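PDB 2NRK: GrpB family protein from Enterococcus faecalis, which is of unknown function but belongs to the GrpB (UPF0157) family, which is grouped by sequence with the nucleotidyltransferase clan. Local coordinates for residues Glu17-Glu22 with Ile54-Ile59; Gln28-Asn33 with Glu64-Leu69; Val58-Ile63 with Val103-Phe108. All coordinates share one frame; numbering follows the deposited sequence.

Contact 1 (Glu17-Glu22 with Ile54-Ile59)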
loop_
_atom_site.group_PDB
_atom_site.type_symbol
_atom_site.label_atom_id
_atom_site.label_comp_id
_atom_site.label_asym_id
_atom_site.label_seq_id
_atom_site.Cartn_x
_atom_site.Cartn_y
_atom_site.Cartn_z
ATOM N N GLU A 17 -14.107 -21.836 -0.767
ATOM C CA GLU A 17 -15.216 -22.114 0.167
ATOM C C GLU A 17 -14.698 -22.045 1.590
ATOM O O GLU A 17 -15.274 -21.362 2.441
ATOM C CB GLU A 17 -15.806 -23.521 -0.057
ATOM C CG GLU A 17 -16.045 -23.882 -1.505
ATOM C CD GLU A 17 -16.597 -25.284 -1.728
ATOM O OE1 GLU A 17 -16.865 -26.013 -0.744
ATOM O OE2 GLU A 17 -16.758 -25.647 -2.914
ATOM N N GLN A 18 -13.599 -22.765 1.824
ATOM C CA GLN A 18 -12.949 -22.843 3.127
ATOM C C GLN A 18 -12.554 -21.459 3.613
ATOM O O GLN A 18 -12.767 -21.137 4.787
ATOM C CB GLN A 18 -11.724 -23.763 3.060
ATOM C CG GLN A 18 -12.148 -25.208 2.826
ATOM C CD GLN A 18 -11.000 -26.108 2.398
ATOM O OE1 GLN A 18 -11.210 -27.072 1.649
ATOM N NE2 GLN A 18 -9.800 -25.810 2.861
ATOM N N PHE A 19 -11.987 -20.645 2.719
ATOM C CA PHE A 19 -11.638 -19.292 3.066
ATOM C C PHE A 19 -12.890 -18.499 3.499
ATOM O O PHE A 19 -12.909 -17.893 4.545
ATOM C CB PHE A 19 -10.944 -18.555 1.912
ATOM C CG PHE A 19 -10.932 -17.060 2.124
ATOM C CD1 PHE A 19 -10.042 -16.500 3.010
ATOM C CD2 PHE A 19 -11.884 -16.236 1.523
ATOM C CE1 PHE A 19 -10.053 -15.124 3.287
ATOM C CE2 PHE A 19 -11.891 -14.839 1.812
ATOM C CZ PHE A 19 -10.995 -14.304 2.683
ATOM N N GLU A 20 -13.924 -18.492 2.660
ATOM C CA GLU A 20 -15.089 -17.653 2.933
ATOM C C GLU A 20 -15.811 -18.051 4.236
ATOM O O GLU A 20 -16.231 -17.184 4.993
ATOM C CB GLU A 20 -15.978 -17.622 1.702
ATOM C CG GLU A 20 -15.229 -16.794 0.640
ATOM C CD GLU A 20 -16.082 -16.408 -0.503
ATOM O OE1 GLU A 20 -17.214 -16.905 -0.558
ATOM O OE2 GLU A 20 -15.609 -15.660 -1.380
ATOM N N GLU A 21 -15.879 -19.343 4.516
ATOM C CA GLU A 21 -16.549 -19.846 5.713
ATOM C C GLU A 21 -15.804 -19.336 6.959
ATOM O O GLU A 21 -16.401 -18.830 7.925
ATOM C CB GLU A 21 -16.488 -21.355 5.695
ATOM C CG GLU A 21 -17.236 -22.045 6.805
ATOM C CD GLU A 21 -17.639 -23.476 6.411
ATOM O OE1 GLU A 21 -18.044 -23.703 5.233
ATOM O OE2 GLU A 21 -17.558 -24.369 7.283
ATOM N N GLU A 22 -14.488 -19.526 6.949
ATOM C CA GLU A 22 -13.737 -19.138 8.124
ATOM C C GLU A 22 -13.639 -17.619 8.219
ATOM O O GLU A 22 -13.559 -17.059 9.321
ATOM C CB GLU A 22 -12.347 -19.809 8.122
ATOM C CG GLU A 22 -11.524 -19.566 9.411
ATOM C CD GLU A 22 -12.076 -20.324 10.643
ATOM O OE1 GLU A 22 -13.181 -20.936 10.575
ATOM O OE2 GLU A 22 -11.381 -20.318 11.694
ATOM N N ILE A 54 -5.058 -22.679 4.399
ATOM C CA ILE A 54 -5.641 -21.424 3.922
ATOM C C ILE A 54 -5.007 -20.277 4.702
ATOM O O ILE A 54 -5.056 -20.278 5.939
ATOM C CB ILE A 54 -7.174 -21.358 4.138
ATOM C CG1 ILE A 54 -7.924 -22.606 3.613
ATOM C CG2 ILE A 54 -7.753 -20.066 3.519
ATOM C CD1 ILE A 54 -7.789 -22.840 2.127
ATOM N N ASP A 55 -4.446 -19.305 3.978
ATOM C CA ASP A 55 -3.921 -18.073 4.592
ATOM C C ASP A 55 -4.919 -16.932 4.541
ATOM O O ASP A 55 -5.483 -16.619 3.442
ATOM C CB ASP A 55 -2.634 -17.601 3.905
ATOM C CG ASP A 55 -1.505 -18.587 4.082
ATOM O OD1 ASP A 55 -0.901 -18.593 5.169
ATOM O OD2 ASP A 55 -1.241 -19.360 3.124
ATOM N N PHE A 56 -5.088 -16.292 5.696
ATOM C CA PHE A 56 -5.980 -15.123 5.899
ATOM C C PHE A 56 -5.177 -13.886 6.246
ATOM O O PHE A 56 -4.267 -13.943 7.108
ATOM C CB PHE A 56 -6.982 -15.373 7.049
ATOM C CG PHE A 56 -7.842 -16.584 6.846
ATOM C CD1 PHE A 56 -9.158 -16.445 6.416
ATOM C CD2 PHE A 56 -7.337 -17.861 7.057
ATOM C CE1 PHE A 56 -9.962 -17.571 6.160
ATOM C CE2 PHE A 56 -8.136 -18.986 6.820
ATOM C CZ PHE A 56 -9.458 -18.844 6.368
ATOM N N LEU A 57 -5.480 -12.783 5.545
ATOM C CA LEU A 57 -4.924 -11.460 5.882
ATOM C C LEU A 57 -6.051 -10.674 6.522
ATOM O O LEU A 57 -7.075 -10.445 5.894
ATOM C CB LEU A 57 -4.409 -10.746 4.626
ATOM C CG LEU A 57 -3.902 -9.295 4.846
ATOM C CD1 LEU A 57 -2.750 -9.236 5.857
ATOM C CD2 LEU A 57 -3.438 -8.673 3.516
ATOM N N VAL A 58 -5.899 -10.364 7.794
ATOM C CA VAL A 58 -6.927 -9.631 8.527
ATOM C C VAL A 58 -6.339 -8.247 8.855
ATOM O O VAL A 58 -5.283 -8.145 9.499
ATOM C CB VAL A 58 -7.300 -10.377 9.836
ATOM C CG1 VAL A 58 -8.314 -9.573 10.603
ATOM C CG2 VAL A 58 -7.863 -11.763 9.534
ATOM N N ILE A 59 -7.042 -7.201 8.429
ATOM C CA ILE A 59 -6.565 -5.832 8.622
ATOM C C ILE A 59 -7.481 -5.184 9.642
ATOM O O ILE A 59 -8.712 -5.187 9.464
ATOM C CB ILE A 59 -6.606 -5.057 7.275
ATOM C CG1 ILE A 59 -5.764 -5.805 6.239
ATOM C CG2 ILE A 59 -6.134 -3.645 7.512
ATOM C CD1 ILE A 59 -5.965 -5.227 4.816
#
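Phe19 of helix 14-30 and Phe56 of strand 54-60 bring their rings together where the helix packs on the sheet. The planes are near parallel, 24° apart, but offset so strongly that little of one ring lies over the other. The centroids of the Phe19 and Phe56 rings are 5.2 Å apart. The two side chains run past each other in opposite directions, and the closest atoms are Phe19 CD1 and Phe56 CE1 at 3.3 Å. The Phe19 ring also stacks with His39 of strand 34-40. The edge of the Phe56 ring faces the helix backbone, with Phe19 O in the ring plane 3.4 Å from Phe56 CE1. The Glu22 side chain crosses that of Phe56 at about a right angle, Glu22 CB lying 3.5 Å from Phe56 CZ. A bend at chi2 (71°) places Glu22 CD. OE2 is hydrogen-bonded to Tyr78 OH and forms a salt bridge with Lys94 NZ. Ile54 CG2 lies at the edge of the Phe19 ring, 3.9 Å from Phe19 CB, while Ile54 CD1 is 3.7 Å from Gln18 NE2. The contact is therefore carried by carbon packing between aromatic and aliphatic groups, and the Glu22 carboxylate finds its polar partners beyond it.

Contact 2 (Gln28-Asn33 with Glu64-Leu69)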
loop_
_atom_site.group_PDB
_atom_site.type_symbol
_atom_site.label_atom_id
_atom_site.label_comp_id
_atom_site.label_asym_id
_atom_site.label_seq_id
_atom_site.Cartn_x
_atom_site.Cartn_y
_atom_site.Cartn_z
ATOM N N GLN A 28 -16.984 -12.503 12.980
ATOM C CA GLN A 28 -17.944 -12.531 14.091
ATOM C C GLN A 28 -17.219 -12.177 15.381
ATOM O O GLN A 28 -17.792 -11.552 16.269
ATOM C CB GLN A 28 -18.631 -13.897 14.260
ATOM C CG GLN A 28 -19.658 -14.244 13.182
ATOM C CD GLN A 28 -20.452 -15.515 13.526
ATOM O OE1 GLN A 28 -21.700 -15.543 13.426
ATOM N NE2 GLN A 28 -19.741 -16.567 13.926
ATOM N N ILE A 29 -15.955 -12.595 15.470
ATOM C CA ILE A 29 -15.149 -12.389 16.682
ATOM C C ILE A 29 -14.563 -10.990 16.725
ATOM O O ILE A 29 -14.602 -10.328 17.767
ATOM C CB ILE A 29 -14.026 -13.452 16.798
ATOM C CG1 ILE A 29 -14.648 -14.831 17.049
ATOM C CG2 ILE A 29 -13.004 -13.089 17.889
ATOM C CD1 ILE A 29 -13.676 -15.954 16.758
ATOM N N LEU A 30 -14.047 -10.538 15.578
ATOM C CA LEU A 30 -13.328 -9.269 15.523
ATOM C C LEU A 30 -14.238 -8.042 15.533
ATOM O O LEU A 30 -13.819 -6.948 15.941
ATOM C CB LEU A 30 -12.477 -9.235 14.255
ATOM C CG LEU A 30 -11.283 -10.177 14.271
ATOM C CD1 LEU A 30 -10.870 -10.443 12.857
ATOM C CD2 LEU A 30 -10.182 -9.515 15.096
ATOM N N LYS A 31 -15.464 -8.212 15.044
ATOM C CA LYS A 31 -16.469 -7.144 15.046
ATOM C C LYS A 31 -15.951 -5.886 14.339
ATOM O O LYS A 31 -15.289 -5.999 13.299
ATOM C CB LYS A 31 -16.987 -6.863 16.469
ATOM C CG LYS A 31 -17.613 -8.125 17.106
ATOM C CD LYS A 31 -18.219 -7.908 18.453
ATOM C CE LYS A 31 -18.570 -9.289 19.035
ATOM N NZ LYS A 31 -19.191 -9.153 20.365
ATOM N N GLU A 32 -16.221 -4.714 14.921
ATOM C CA GLU A 32 -15.925 -3.428 14.266
ATOM C C GLU A 32 -14.446 -3.153 14.036
ATOM O O GLU A 32 -14.101 -2.364 13.144
ATOM C CB GLU A 32 -16.541 -2.246 15.032
ATOM C CG GLU A 32 -18.063 -2.275 15.163
ATOM C CD GLU A 32 -18.545 -3.122 16.329
ATOM O OE1 GLU A 32 -17.708 -3.760 17.009
ATOM O OE2 GLU A 32 -19.769 -3.130 16.582
ATOM N N ASN A 33 -13.576 -3.803 14.808
ATOM C CA ASN A 33 -12.144 -3.598 14.671
ATOM C C ASN A 33 -11.624 -4.171 13.337
ATOM O O ASN A 33 -10.531 -3.818 12.888
ATOM C CB ASN A 33 -11.425 -4.267 15.835
ATOM C CG ASN A 33 -9.977 -3.848 15.958
ATOM O OD1 ASN A 33 -9.576 -2.758 15.538
ATOM N ND2 ASN A 33 -9.185 -4.713 16.562
ATOM N N GLU A 64 -3.580 -3.877 19.222
ATOM C CA GLU A 64 -3.523 -4.267 20.644
ATOM C C GLU A 64 -4.863 -4.770 21.153
ATOM O O GLU A 64 -4.922 -5.625 22.051
ATOM C CB GLU A 64 -2.983 -3.115 21.502
ATOM C CG GLU A 64 -1.593 -2.659 21.049
ATOM C CD GLU A 64 -0.726 -2.095 22.178
ATOM O OE1 GLU A 64 -1.260 -1.753 23.270
ATOM O OE2 GLU A 64 0.510 -1.984 21.959
ATOM N N LYS A 65 -5.938 -4.245 20.585
ATOM C CA LYS A 65 -7.292 -4.703 20.888
ATOM C C LYS A 65 -7.549 -6.182 20.550
ATOM O O LYS A 65 -8.465 -6.818 21.103
ATOM C CB LYS A 65 -8.302 -3.838 20.155
ATOM C CG LYS A 65 -8.829 -2.645 20.993
ATOM C CD LYS A 65 -9.835 -1.843 20.161
ATOM C CE LYS A 65 -11.174 -2.583 19.990
ATOM N NZ LYS A 65 -12.146 -1.730 19.228
ATOM N N VAL A 66 -6.749 -6.734 19.641
ATOM C CA VAL A 66 -6.939 -8.124 19.218
ATOM C C VAL A 66 -6.550 -9.059 20.369
ATOM O O VAL A 66 -7.103 -10.149 20.508
ATOM C CB VAL A 66 -6.138 -8.418 17.908
ATOM C CG1 VAL A 66 -6.188 -9.905 17.514
ATOM C CG2 VAL A 66 -6.693 -7.559 16.771
ATOM N N ASP A 67 -5.613 -8.623 21.198
ATOM C CA ASP A 67 -5.231 -9.405 22.384
ATOM C C ASP A 67 -6.385 -9.714 23.322
ATOM O O ASP A 67 -6.379 -10.754 23.983
ATOM C CB ASP A 67 -4.078 -8.718 23.116
ATOM C CG ASP A 67 -2.834 -8.621 22.240
ATOM O OD1 ASP A 67 -2.585 -9.547 21.418
ATOM O OD2 ASP A 67 -2.129 -7.602 22.342
ATOM N N LEU A 68 -7.390 -8.843 23.362
ATOM C CA LEU A 68 -8.566 -9.077 24.213
ATOM C C LEU A 68 -9.354 -10.300 23.763
ATOM O O LEU A 68 -10.176 -10.825 24.541
ATOM C CB LEU A 68 -9.522 -7.879 24.178
ATOM C CG LEU A 68 -9.041 -6.481 24.532
ATOM C CD1 LEU A 68 -10.139 -5.448 24.285
ATOM C CD2 LEU A 68 -8.620 -6.467 25.978
ATOM N N LEU A 69 -9.110 -10.735 22.519
ATOM C CA LEU A 69 -9.922 -11.760 21.875
ATOM C C LEU A 69 -9.184 -13.109 21.814
ATOM O O LEU A 69 -9.684 -14.072 21.210
ATOM C CB LEU A 69 -10.291 -11.296 20.455
ATOM C CG LEU A 69 -11.197 -10.052 20.496
ATOM C CD1 LEU A 69 -11.489 -9.623 19.064
ATOM C CD2 LEU A 69 -12.480 -10.295 21.306
HETATM O O HOH W 1 -10.193 -6.454 18.790
HETATM O O HOH W 2 -11.215 -0.580 16.829
#
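Ile29, near the C-terminal end of helix 14-30, meets Leu69 just before helix 70-75. Their side chains lie alongside with opposite senses, Ile29 CG2 being 4.0 Å from Leu69 CD1. The same Leu69 CD1 lies 3.4 Å from Ile29 O, so the leucine methyl packs on the backbone as well as on the side chain. Leu30 comes next. Its CD2 approaches Leu69 CD1 at 4.2 Å and Val66 CG2 at 4.3 Å, and Phe73 of helix 70-75 adds to this apolar group. At Lys31 the chain leaves helical geometry with a positive phi of 56°. A short 3-10 segment, Glu32 and Asn33, follows. Asn33 then turns back toward Lys65 and Val66. Its CG is anti to the backbone N (chi1 -167°), and the Asn33 side chain crosses that of Val66 at about a right angle. Asn33 ND2 is 3.8 Å from Val66 CG2 and equally far from Lys65 CB. Two waters join the amide to Lys65. One accepts from Asn33 ND2 at 3.0 Å and donates weakly to Lys65 O. The other donates to Asn33 OD1 and accepts from Lys65 NZ, which it meets at 2.8 Å. Asn33 OD1 also accepts from Glu62 N, in the turn that follows strand 54-60. The contact thus changes character along the segment, from aliphatic packing to water-bridged polar links. The buried Asn33 amide has partners for both its oxygen and its nitrogen, consistent with a fixed orientation that links the 3-10 segment after helix 14-30 to residues 64-69 through water.

Contact 3 (Val58-Ile63 with Val103-Phe108)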
loop_
_atom_site.group_PDB
_atom_site.type_symbol
_atom_site.label_atom_id
_atom_site.label_comp_id
_atom_site.label_asym_id
_atom_site.label_seq_id
_atom_site.Cartn_x
_atom_site.Cartn_y
_atom_site.Cartn_z
ATOM N N VAL A 58 -5.899 -10.364 7.794
ATOM C CA VAL A 58 -6.927 -9.631 8.527
ATOM C C VAL A 58 -6.339 -8.247 8.855
ATOM O O VAL A 58 -5.283 -8.145 9.499
ATOM C CB VAL A 58 -7.300 -10.377 9.836
ATOM C CG1 VAL A 58 -8.314 -9.573 10.603
ATOM C CG2 VAL A 58 -7.863 -11.763 9.534
ATOM N N ILE A 59 -7.042 -7.201 8.429
ATOM C CA ILE A 59 -6.565 -5.832 8.622
ATOM C C ILE A 59 -7.481 -5.184 9.642
ATOM O O ILE A 59 -8.712 -5.187 9.464
ATOM C CB ILE A 59 -6.606 -5.057 7.275
ATOM C CG1 ILE A 59 -5.764 -5.805 6.239
ATOM C CG2 ILE A 59 -6.134 -3.645 7.512
ATOM C CD1 ILE A 59 -5.965 -5.227 4.816
ATOM N N VAL A 60 -6.897 -4.660 10.718
ATOM C CA VAL A 60 -7.670 -4.098 11.840
ATOM C C VAL A 60 -7.315 -2.640 12.125
ATOM O O VAL A 60 -6.236 -2.155 11.735
ATOM C CB VAL A 60 -7.463 -4.930 13.171
ATOM C CG1 VAL A 60 -7.950 -6.363 12.960
ATOM C CG2 VAL A 60 -5.978 -4.891 13.635
ATOM N N GLU A 61 -8.215 -1.944 12.827
ATOM C CA GLU A 61 -7.956 -0.558 13.224
ATOM C C GLU A 61 -6.899 -0.479 14.313
ATOM O O GLU A 61 -6.034 0.403 14.278
ATOM C CB GLU A 61 -9.250 0.118 13.688
ATOM C CG GLU A 61 -10.224 0.280 12.548
ATOM C CD GLU A 61 -11.327 1.306 12.829
ATOM O OE1 GLU A 61 -11.061 2.362 13.471
ATOM O OE2 GLU A 61 -12.459 1.026 12.375
ATOM N N GLU A 62 -6.984 -1.403 15.281
ATOM C CA GLU A 62 -6.123 -1.382 16.467
ATOM C C GLU A 62 -5.638 -2.787 16.805
ATOM O O GLU A 62 -6.425 -3.633 17.224
ATOM C CB GLU A 62 -6.883 -0.858 17.679
ATOM C CG GLU A 62 -7.337 0.569 17.613
ATOM C CD GLU A 62 -8.037 0.960 18.896
ATOM O OE1 GLU A 62 -7.369 0.947 19.952
ATOM O OE2 GLU A 62 -9.255 1.229 18.840
ATOM N N ILE A 63 -4.343 -3.017 16.627
ATOM C CA ILE A 63 -3.778 -4.355 16.835
ATOM C C ILE A 63 -3.820 -4.800 18.295
ATOM O O ILE A 63 -4.133 -5.948 18.583
ATOM C CB ILE A 63 -2.368 -4.522 16.199
ATOM C CG1 ILE A 63 -1.997 -6.028 16.082
ATOM C CG2 ILE A 63 -1.290 -3.764 16.937
ATOM C CD1 ILE A 63 -2.830 -6.812 15.077
ATOM N N VAL A 103 -3.646 -17.383 10.107
ATOM C CA VAL A 103 -4.273 -16.055 10.084
ATOM C C VAL A 103 -3.237 -15.015 10.422
ATOM O O VAL A 103 -2.574 -15.109 11.459
ATOM C CB VAL A 103 -5.459 -16.001 11.103
ATOM C CG1 VAL A 103 -6.149 -14.631 11.060
ATOM C CG2 VAL A 103 -6.466 -17.117 10.813
ATOM N N HIS A 104 -3.093 -14.017 9.545
ATOM C CA HIS A 104 -2.024 -13.024 9.674
ATOM C C HIS A 104 -2.754 -11.703 9.897
ATOM O O HIS A 104 -3.397 -11.195 8.963
ATOM C CB HIS A 104 -1.230 -12.916 8.359
ATOM C CG HIS A 104 -0.727 -14.231 7.836
ATOM N ND1 HIS A 104 0.569 -14.659 8.021
ATOM C CD2 HIS A 104 -1.361 -15.222 7.167
ATOM C CE1 HIS A 104 0.721 -15.849 7.459
ATOM N NE2 HIS A 104 -0.436 -16.217 6.938
ATOM N N ILE A 105 -2.716 -11.202 11.129
ATOM C CA ILE A 105 -3.482 -10.004 11.474
ATOM C C ILE A 105 -2.503 -8.829 11.573
ATOM O O ILE A 105 -1.483 -8.913 12.254
ATOM C CB ILE A 105 -4.254 -10.168 12.797
ATOM C CG1 ILE A 105 -5.116 -11.444 12.777
ATOM C CG2 ILE A 105 -5.162 -8.969 13.036
ATOM C CD1 ILE A 105 -5.773 -11.782 14.164
ATOM N N TYR A 106 -2.825 -7.724 10.889
ATOM C CA TYR A 106 -1.985 -6.529 10.985
ATOM C C TYR A 106 -2.843 -5.277 11.181
ATOM O O TYR A 106 -3.996 -5.233 10.767
ATOM C CB TYR A 106 -1.193 -6.305 9.704
ATOM C CG TYR A 106 -0.226 -7.414 9.322
ATOM C CD1 TYR A 106 1.075 -7.444 9.822
ATOM C CD2 TYR A 106 -0.613 -8.369 8.389
ATOM C CE1 TYR A 106 1.981 -8.473 9.381
ATOM C CE2 TYR A 106 0.253 -9.375 7.972
ATOM C CZ TYR A 106 1.523 -9.416 8.458
ATOM O OH TYR A 106 2.351 -10.425 7.946
ATOM N N GLN A 107 -2.254 -4.264 11.801
ATOM C CA GLN A 107 -2.909 -2.966 11.885
ATOM C C GLN A 107 -2.892 -2.275 10.510
ATOM O O GLN A 107 -1.963 -2.475 9.716
ATOM C CB GLN A 107 -2.188 -2.078 12.893
ATOM C CG GLN A 107 -3.033 -0.921 13.377
ATOM C CD GLN A 107 -2.466 -0.352 14.666
ATOM O OE1 GLN A 107 -2.809 -0.802 15.759
ATOM N NE2 GLN A 107 -1.561 0.603 14.534
ATOM N N PHE A 108 -3.918 -1.468 10.241
ATOM C CA PHE A 108 -4.088 -0.806 8.950
ATOM C C PHE A 108 -2.855 0.007 8.442
ATOM O O PHE A 108 -2.739 0.293 7.241
ATOM C CB PHE A 108 -5.263 0.184 9.026
ATOM C CG PHE A 108 -4.938 1.407 9.815
ATOM C CD1 PHE A 108 -5.004 1.373 11.207
ATOM C CD2 PHE A 108 -4.527 2.581 9.177
ATOM C CE1 PHE A 108 -4.687 2.488 11.964
ATOM C CE2 PHE A 108 -4.193 3.714 9.920
ATOM C CZ PHE A 108 -4.270 3.675 11.317
#
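Val58-Val60 and Ile105-Gln107 pair as neighbouring parallel strands inside the mixed sheet of this alpha/beta fold. Four backbone hydrogen bonds join the two segments. Val58 N gives to His104 O, Tyr106 N to Val58 O, Val60 N to Tyr106 O, and Phe108 N to Val60 O. The Phe108 N to Val60 O bond is 2.8 Å long but bent, 140° at the hydrogen. CA-H groups add to the pairing, with Ile105 CA 3.3 Å from Val58 O.

Most apolar contacts lie on the sheet face of Val58, Val60 and Ile105. Val58 and Ile105 lie side by side and point the same way, with Val58 CB 3.8 Å from Ile105 CG1. Val58 CG2 reaches Val103 CG1 at 3.7 Å. Ile63 CD1 and Val60 CG1 both approach Ile105 CG2.

Outside partners extend the polar contacts. Glu61 OE1 forms a salt bridge with Lys169 of the second subunit, and Phe108 O accepts from Trp172 NE1 of that subunit.

A side chain holds the turn after strand 54-60. Gln107 CG is anti to the backbone N (chi1 -161°), and the chain runs on extended. Gln107 OE1 accepts from Ile63 N at 2.8 Å, nearly straight at 174°, on a lone pair in the carbonyl plane.

The three contacts follow strand 54-60 from its start into the turn and loop beyond. Contacts 1 and 2 share helix 14-30, and their centres are 16 Å apart. Contacts 1 and 3 share the strand itself, including Val58 and Ile59, with centres 13 Å apart. Contacts 2 and 3 are nearest, at 9 Å. Along the chain, residues 17-22 and 28-33 come first, then the segments that begin on strand 54-60, then loop 64-69, and finally strand 101-107. Leu30 of contact 2 packs on Val58, and Asn33 O probably accepts a hydrogen bond from Glu61 N. Helix 14-30 thus packs on strand 54-60, which pairs with its neighbour 101-107 in the five-stranded mixed sheet.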